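PDB 4ONQ: DNA methyltransferase from Nicotiana tabacum, which belongs to the plant DRM de novo DNA methyltransferases and probably transfers methyl groups from S-adenosyl-L-methionine to C5 of cytosine, this chain being its catalytic domain. Local coordinates for residues T101-E104 / S109-W112; P114-R119 / D146-M151. The protein carries 5 engineered substitutions. One frame throughout, in Å; residues are numbered along the deposited sequence.

How the contacts relate
Contacts 1 and 2 follow each other along the chain, in a lobe that projects from the Rossmann-like methyltransferase core; their centres are 15 Å apart. They meet where CD1 of I102 packs against O of R119, 4.0 Å away, and beside this the backbone of I102 is hydrogen-bonded to T120. Two tryptophans also serve both: W113 packs on H103 and donates to O of D117, while W168 accepts from S109 and donates to D117. The centre of contact 1 is about 23 Å, and that of contact 2 about 32 Å, from the centre of the chain. Neither contributes to the sinefungin pocket; the predicted catalytic cysteine, C316, lies in an unmodelled region.

Contact 1 (T101-E104 / S109-W112)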
loop_
_atom_site.group_PDB
_atom_site.type_symbol
_atom_site.label_atom_id
_atom_site.label_comp_id
_atom_site.label_asym_id
_atom_site.label_seq_id
_atom_site.Cartn_x
_atom_site.Cartn_y
_atom_site.Cartn_z
ATOM N N THR A 101 10.605 -5.105 12.961
ATOM C CA THR A 101 9.977 -5.885 14.015
ATOM C C THR A 101 9.015 -5.023 14.806
ATOM O O THR A 101 9.182 -3.804 14.879
ATOM C CB THR A 101 10.998 -6.505 14.983
ATOM O OG1 THR A 101 11.823 -5.473 15.534
ATOM C CG2 THR A 101 11.864 -7.523 14.268
ATOM N N ILE A 102 8.007 -5.669 15.385
ATOM C CA ILE A 102 7.045 -4.999 16.252
ATOM C C ILE A 102 7.755 -4.194 17.329
ATOM O O ILE A 102 7.443 -3.028 17.559
ATOM C CB ILE A 102 6.119 -6.023 16.936
ATOM C CG1 ILE A 102 5.203 -6.677 15.900
ATOM C CG2 ILE A 102 5.296 -5.355 18.025
ATOM C CD1 ILE A 102 4.599 -7.982 16.353
ATOM N N HIS A 103 8.732 -4.795 17.947
ATOM C CA HIS A 103 9.484 -4.141 18.957
ATOM C C HIS A 103 10.243 -2.956 18.507
ATOM O O HIS A 103 10.396 -2.040 19.279
ATOM C CB HIS A 103 10.419 -5.102 19.627
ATOM C CG HIS A 103 9.741 -6.072 20.515
ATOM N ND1 HIS A 103 10.300 -7.210 20.880
ATOM C CD2 HIS A 103 8.508 -6.035 21.113
ATOM C CE1 HIS A 103 9.474 -7.875 21.663
ATOM N NE2 HIS A 103 8.378 -7.151 21.807
ATOM N N GLU A 104 10.821 -2.979 17.318
ATOM C CA GLU A 104 11.434 -1.775 16.802
ATOM C C GLU A 104 10.440 -0.678 16.484
ATOM O O GLU A 104 10.664 0.455 16.808
ATOM C CB GLU A 104 12.385 -2.020 15.612
ATOM C CG GLU A 104 12.925 -3.434 15.445
ATOM C CD GLU A 104 14.069 -3.540 14.456
ATOM O OE1 GLU A 104 15.221 -3.548 14.879
ATOM O OE2 GLU A 104 13.832 -3.638 13.251
ATOM N N SER A 109 5.776 -1.112 23.256
ATOM C CA SER A 109 5.147 -2.376 23.279
ATOM C C SER A 109 6.022 -3.476 23.717
ATOM O O SER A 109 5.555 -4.510 24.116
ATOM C CB SER A 109 4.590 -2.704 21.937
ATOM O OG SER A 109 3.205 -2.461 21.972
ATOM N N LYS A 110 7.305 -3.220 23.676
ATOM C CA LYS A 110 8.324 -4.206 24.022
ATOM C C LYS A 110 8.381 -4.560 25.510
ATOM O O LYS A 110 8.535 -5.724 25.865
ATOM C CB LYS A 110 9.695 -3.730 23.542
ATOM C CG LYS A 110 10.865 -4.495 24.107
ATOM C CD LYS A 110 12.159 -3.881 23.623
ATOM C CE LYS A 110 13.350 -4.490 24.332
ATOM N NZ LYS A 110 14.623 -3.894 23.845
ATOM N N LYS A 111 8.257 -3.590 26.366
ATOM C CA LYS A 111 8.379 -3.838 27.771
ATOM C C LYS A 111 7.313 -4.729 28.369
ATOM O O LYS A 111 7.531 -5.381 29.359
ATOM C CB LYS A 111 8.388 -2.522 28.496
ATOM C CG LYS A 111 8.495 -2.661 29.965
ATOM C CD LYS A 111 8.665 -1.337 30.609
ATOM C CE LYS A 111 8.665 -1.450 32.114
ATOM N NZ LYS A 111 9.849 -2.076 32.740
ATOM N N TRP A 112 6.164 -4.772 27.740
ATOM C CA TRP A 112 5.067 -5.599 28.236
ATOM C C TRP A 112 4.784 -6.808 27.351
ATOM O O TRP A 112 3.794 -7.509 27.548
ATOM C CB TRP A 112 3.810 -4.749 28.440
ATOM C CG TRP A 112 4.101 -3.566 29.295
ATOM C CD1 TRP A 112 4.090 -2.253 28.918
ATOM C CD2 TRP A 112 4.497 -3.586 30.671
ATOM N NE1 TRP A 112 4.446 -1.454 29.979
ATOM C CE2 TRP A 112 4.699 -2.249 31.067
ATOM C CE3 TRP A 112 4.697 -4.607 31.608
ATOM C CZ2 TRP A 112 5.087 -1.906 32.363
ATOM C CZ3 TRP A 112 5.089 -4.265 32.890
ATOM C CH2 TRP A 112 5.282 -2.926 33.255
#
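H103 lays one face of its imidazole ring against the root of the K110 side chain. CB of K110 stands 3.9 Å from the centroid of the H103 ring and 29° off the ring normal, a CH-pi contact. The closest approach is at CD2 of H103, 3.4 Å from CA of K110. NE2 of H103 also faces this CA, at 3.7 Å, and CG of K110 continues over the ring. The imidazole is brought there by chi1 of -72°, which sets CG beside its own backbone N and anti to the carbonyl carbon. The extended lysine chain crosses the histidine side chain at about a right angle and then leads away, leaving NZ of K110 6.2 Å from ND1 of H103, so apolar packing rather than a polar bond makes the contact.

The two residues sit on successive short helices, 102-105 and 107-110, whose tight connection brings the CA atoms of H103 and K110 to 5.2 Å. These two short helical segments belong to the lobe beside the methyltransferase core, probably the target-recognition region of the DRM enzyme.

Farther out, W113 meets the H103 ring in an edge-to-face stack, giving the imidazole a second neighbour besides the lysine. I102 directs its side chain onto W113 and L122. The buried S109 holds the start of its segment in place through a hydrogen bond from OG to O of W168. T101 occupies the N-cap of helix 102-105, and its OG1 accepts from N of E104, although the modelled position of that oxygen is doubtful. E104 turns away from the contact, and its OE2 accepts from N of R100.

Contact 2 (P114-R119 / D146-M151); sequences PSWDPR and DGEPPM
The backbones come nearest at W116 and E148, whose CA atoms are 7.6 Å apart, and W116 is the third residue of a type I beta turn from P114 to D117, closed by D117 N donating to P114 O. The turn packs against the loop joining helices 132-143 and 151-164. The indole lies between two prolines: CB of P114 is 3.3 Å above one face and CD of P149 3.4 Å above the opposite one, both displaced toward the ring's rim. The second is a CH-pi contact, 30° off the five-membered ring's normal, and CG of P149 reaches CZ2 of W116. With chi1 at 53°, CG of W116 sits between its backbone N and carbonyl carbon, which lays the indole against P149. E148 and W116 run past each other in opposite directions, CG of E148 4.0 Å from CD1 of W116, and W116 touches Q154 and V157 of helix 151-164. An alanine at W116 would strip P149 of its aromatic partner and is likely to leave a gap beside helix 151-164. D117 OD1 takes R119 N in an Asx turn, and R119 grips the carboxylate side-on, NE to OD1 at 171° and NH2 to OD2 at 2.8 Å.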
loop_
_atom_site.group_PDB
_atom_site.type_symbol
_atom_site.label_atom_id
_atom_site.label_comp_id
_atom_site.label_asym_id
_atom_site.label_seq_id
_atom_site.Cartn_x
_atom_site.Cartn_y
_atom_site.Cartn_z
ATOM N N PRO A 114 4.937 -10.403 26.429
ATOM C CA PRO A 114 5.221 -11.659 27.129
ATOM C C PRO A 114 6.188 -12.520 26.324
ATOM O O PRO A 114 6.121 -12.535 25.094
ATOM C CB PRO A 114 3.850 -12.343 27.196
ATOM C CG PRO A 114 2.848 -11.272 26.904
ATOM C CD PRO A 114 3.534 -10.315 25.996
ATOM N N SER A 115 7.070 -13.234 27.014
ATOM C CA SER A 115 8.022 -14.120 26.351
ATOM C C SER A 115 7.322 -15.202 25.522
ATOM O O SER A 115 7.885 -15.717 24.554
ATOM C CB SER A 115 8.953 -14.767 27.378
ATOM O OG SER A 115 8.210 -15.486 28.346
ATOM N N TRP A 116 6.091 -15.537 25.896
ATOM C CA TRP A 116 5.356 -16.595 25.212
ATOM C C TRP A 116 4.598 -16.110 23.975
ATOM O O TRP A 116 3.940 -16.902 23.296
ATOM C CB TRP A 116 4.409 -17.313 26.178
ATOM C CG TRP A 116 3.479 -16.402 26.927
ATOM C CD1 TRP A 116 3.700 -15.830 28.143
ATOM C CD2 TRP A 116 2.177 -15.971 26.511
ATOM N NE1 TRP A 116 2.617 -15.065 28.510
ATOM C CE2 TRP A 116 1.671 -15.133 27.523
ATOM C CE3 TRP A 116 1.396 -16.206 25.376
ATOM C CZ2 TRP A 116 0.417 -14.532 27.438
ATOM C CZ3 TRP A 116 0.148 -15.608 25.294
ATOM C CH2 TRP A 116 -0.329 -14.780 26.320
ATOM N N ASP A 117 4.682 -14.812 23.691
ATOM C CA ASP A 117 4.135 -14.266 22.455
ATOM C C ASP A 117 5.284 -14.121 21.466
ATOM O O ASP A 117 6.084 -13.190 21.561
ATOM C CB ASP A 117 3.457 -12.916 22.710
ATOM C CG ASP A 117 2.646 -12.421 21.515
ATOM O OD1 ASP A 117 3.042 -12.685 20.355
ATOM O OD2 ASP A 117 1.606 -11.762 21.739
ATOM N N PRO A 118 5.371 -15.050 20.506
ATOM C CA PRO A 118 6.537 -15.149 19.620
ATOM C C PRO A 118 6.514 -14.170 18.454
ATOM O O PRO A 118 7.512 -14.069 17.748
ATOM C CB PRO A 118 6.443 -16.582 19.089
ATOM C CG PRO A 118 4.975 -16.870 19.074
ATOM C CD PRO A 118 4.373 -16.101 20.237
ATOM N N ARG A 119 5.403 -13.469 18.254
ATOM C CA ARG A 119 5.283 -12.547 17.128
ATOM C C ARG A 119 6.365 -11.469 17.127
ATOM O O ARG A 119 6.664 -10.865 18.158
ATOM C CB ARG A 119 3.922 -11.867 17.132
ATOM C CG ARG A 119 2.751 -12.778 16.905
ATOM C CD ARG A 119 1.458 -11.987 17.029
ATOM N NE ARG A 119 1.303 -11.417 18.364
ATOM C CZ ARG A 119 0.525 -10.379 18.644
ATOM N NH1 ARG A 119 -0.162 -9.787 17.677
ATOM N NH2 ARG A 119 0.443 -9.932 19.890
ATOM N N ASP A 146 0.107 -15.291 37.213
ATOM C CA ASP A 146 1.179 -14.344 37.106
ATOM C C ASP A 146 2.244 -14.969 36.284
ATOM O O ASP A 146 3.348 -15.133 36.735
ATOM C CB ASP A 146 1.755 -14.036 38.438
ATOM C CG ASP A 146 1.859 -15.233 39.264
ATOM O OD1 ASP A 146 0.955 -16.071 39.126
ATOM O OD2 ASP A 146 2.837 -15.359 40.022
ATOM N N GLY A 147 1.867 -15.295 35.057
ATOM C CA GLY A 147 2.755 -15.754 34.000
ATOM C C GLY A 147 3.547 -16.999 34.350
ATOM O O GLY A 147 4.234 -17.030 35.369
ATOM N N GLU A 148 3.434 -18.014 33.506
ATOM C CA GLU A 148 2.750 -17.942 32.234
ATOM C C GLU A 148 1.399 -18.601 32.320
ATOM O O GLU A 148 1.157 -19.366 33.200
ATOM C CB GLU A 148 3.587 -18.680 31.185
ATOM C CG GLU A 148 5.010 -18.203 31.053
ATOM C CD GLU A 148 5.863 -19.092 30.165
ATOM O OE1 GLU A 148 5.587 -20.297 30.045
ATOM O OE2 GLU A 148 6.827 -18.585 29.580
ATOM N N PRO A 149 0.518 -18.304 31.398
ATOM C CA PRO A 149 -0.795 -18.957 31.387
ATOM C C PRO A 149 -0.723 -20.343 30.753
ATOM O O PRO A 149 0.231 -20.639 30.021
ATOM C CB PRO A 149 -1.646 -18.013 30.534
ATOM C CG PRO A 149 -0.681 -17.328 29.654
ATOM C CD PRO A 149 0.602 -17.214 30.408
ATOM N N PRO A 150 -1.716 -21.197 31.044
ATOM C CA PRO A 150 -1.796 -22.527 30.439
ATOM C C PRO A 150 -1.699 -22.437 28.925
ATOM O O PRO A 150 -2.056 -21.409 28.338
ATOM C CB PRO A 150 -3.185 -23.016 30.856
ATOM C CG PRO A 150 -3.448 -22.318 32.140
ATOM C CD PRO A 150 -2.803 -20.965 32.010
ATOM N N MET A 151 -1.203 -23.501 28.307
ATOM C CA MET A 151 -1.001 -23.534 26.867
ATOM C C MET A 151 -2.263 -23.244 26.061
ATOM O O MET A 151 -2.196 -22.564 25.042
ATOM C CB MET A 151 -0.411 -24.882 26.445
ATOM C CG MET A 151 1.031 -25.074 26.878
ATOM S SD MET A 151 2.117 -23.789 26.225
ATOM C CE MET A 151 1.656 -23.817 24.497
#